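Kirola (Actinidia deliciosa, PDB 4IGX) is an allergen of kiwifruit from the major latex protein family, with a Bet v 1-like fold, and probably binds small hydrophobic ligands. Local coordinates at residues 69-74 against 83-88. Numbering follows the deposited sequence.
Sequences AKDIVE and VTFKIV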
# COMPACT_ATOMS: atom_id res chain seq x y z
N ALA A 69 6.16 8.54 4.20
CA ALA A 69 5.23 7.94 5.17
C ALA A 69 5.98 6.90 6.02
O ALA A 69 6.77 6.12 5.50
CB ALA A 69 4.07 7.28 4.46
N LYS A 70 5.71 6.88 7.32
CA LYS A 70 6.24 5.85 8.19
C LYS A 70 5.05 5.01 8.62
O LYS A 70 4.05 5.53 9.12
CB LYS A 70 6.94 6.46 9.38
CG LYS A 70 7.58 5.48 10.33
CD LYS A 70 8.48 6.26 11.29
CE LYS A 70 8.73 5.56 12.58
NZ LYS A 70 9.46 6.49 13.53
N ASP A 71 5.19 3.71 8.42
CA ASP A 71 4.07 2.77 8.51
C ASP A 71 4.40 1.70 9.55
O ASP A 71 5.54 1.26 9.63
CB ASP A 71 3.84 2.05 7.17
CG ASP A 71 3.12 2.90 6.12
OD1 ASP A 71 3.14 4.16 6.21
OD2 ASP A 71 2.54 2.31 5.16
N ILE A 72 3.40 1.29 10.32
CA ILE A 72 3.51 0.09 11.13
C ILE A 72 2.72 -1.00 10.40
O ILE A 72 1.63 -0.74 9.89
CB ILE A 72 2.99 0.40 12.55
CG1 ILE A 72 3.71 1.66 13.05
CG2 ILE A 72 3.24 -0.76 13.49
CD1 ILE A 72 3.49 2.05 14.56
N VAL A 73 3.30 -2.19 10.25
CA VAL A 73 2.53 -3.34 9.73
C VAL A 73 1.64 -3.87 10.85
O VAL A 73 2.14 -4.42 11.84
CB VAL A 73 3.42 -4.46 9.22
CG1 VAL A 73 2.56 -5.68 8.74
CG2 VAL A 73 4.34 -3.93 8.10
N GLU A 74 0.33 -3.68 10.70
CA GLU A 74 -0.61 -3.98 11.81
C GLU A 74 -1.35 -5.28 11.65
O GLU A 74 -1.97 -5.74 12.59
CB GLU A 74 -1.65 -2.86 11.98
CG GLU A 74 -1.06 -1.53 12.43
CD GLU A 74 -0.64 -1.53 13.89
OE1 GLU A 74 -0.73 -2.59 14.54
OE2 GLU A 74 -0.21 -0.47 14.41
N VAL A 83 -2.63 -7.69 3.79
CA VAL A 83 -1.70 -6.99 4.68
C VAL A 83 -2.25 -5.60 5.00
O VAL A 83 -2.78 -4.93 4.13
CB VAL A 83 -0.27 -6.83 4.06
CG1 VAL A 83 0.72 -6.21 5.12
CG2 VAL A 83 0.25 -8.14 3.53
N THR A 84 -2.07 -5.17 6.24
CA THR A 84 -2.58 -3.92 6.77
C THR A 84 -1.43 -3.05 7.32
O THR A 84 -0.70 -3.46 8.22
CB THR A 84 -3.58 -4.18 7.92
OG1 THR A 84 -4.61 -5.05 7.46
CG2 THR A 84 -4.20 -2.91 8.40
N PHE A 85 -1.31 -1.86 6.75
CA PHE A 85 -0.35 -0.86 7.11
C PHE A 85 -1.07 0.31 7.77
O PHE A 85 -2.08 0.78 7.25
CB PHE A 85 0.29 -0.30 5.84
CG PHE A 85 0.97 -1.32 5.03
CD1 PHE A 85 2.27 -1.69 5.34
CD2 PHE A 85 0.32 -1.93 3.96
CE1 PHE A 85 2.90 -2.64 4.59
CE2 PHE A 85 0.96 -2.90 3.22
CZ PHE A 85 2.26 -3.24 3.53
N LYS A 86 -0.53 0.80 8.89
CA LYS A 86 -1.03 2.01 9.49
C LYS A 86 0.01 3.12 9.36
O LYS A 86 1.14 2.93 9.76
CB LYS A 86 -1.31 1.79 10.97
CG LYS A 86 -1.69 3.04 11.75
CD LYS A 86 -2.01 2.65 13.15
CE LYS A 86 -2.12 3.82 14.05
NZ LYS A 86 -2.47 3.31 15.41
N ILE A 87 -0.40 4.28 8.86
CA ILE A 87 0.54 5.37 8.65
C ILE A 87 0.65 6.16 9.95
O ILE A 87 -0.34 6.63 10.46
CB ILE A 87 0.10 6.33 7.53
CG1 ILE A 87 0.11 5.65 6.14
CG2 ILE A 87 1.06 7.48 7.45
CD1 ILE A 87 -0.96 4.70 5.87
N VAL A 88 1.85 6.27 10.49
CA VAL A 88 2.03 7.02 11.73
C VAL A 88 2.69 8.36 11.51
O VAL A 88 2.47 9.26 12.28
CB VAL A 88 2.79 6.20 12.82
CG1 VAL A 88 1.97 4.97 13.17
CG2 VAL A 88 4.23 5.83 12.39
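Ile72 and Lys86 form the central hydrogen-bonded pair between 69-74 and 83-88, two arms of an antiparallel beta hairpin in the Bet v 1-type sheet. Ile72 N donates to Lys86 O, and Lys86 N reaches Ile72 O at 2.8 Å. Two further backbone bonds continue the ladder: Val88 N to Lys70 O at one end and Glu74 N to Thr84 O at the other. The short strand axes run 141° apart.

Asp71, Val73, Phe85 and Ile87 share one face. Val73 and Phe85 run alongside each other, with Val73 CG2 4.0 Å from Phe85 CE1. The Asp71 carboxylate sits between two apolar neighbours, Phe85 and Ile87. With chi1 at -77°, the carboxylate is placed so that OD2 meets Phe85 and OD1 meets Ile87. Asp71 OD2 is 3.5 Å from Phe85 CB. The carboxylate plane is turned 50° from the phenyl ring. OD2 also shares a hydrogen bond with an unidentified ligand, probably from the crystallisation liquor. OD1 has no polar partner in the model, although it is buried. That burial could raise the acid's pKa.

The other face is partly exposed. Val88 lies nearly perpendicular to Ile72, with Ile72 CD1 3.6 Å from Val88 CG1. Glu74 bends at chi2 and lays its CG 3.6 Å from Lys86 CB. Glu74 OE2 stays 4.5 Å from Lys86 NZ, too far for a salt bridge.

Strands 55-62 and 96-106 flank the hairpin. Phe58 and Ile56 touch Asp71 and Val73, respectively, while Ile101 touches Ile87. Leu28 meets Phe85 from a loop. Ile87 CG1 lies 3.4 Å from Asp71 OD1.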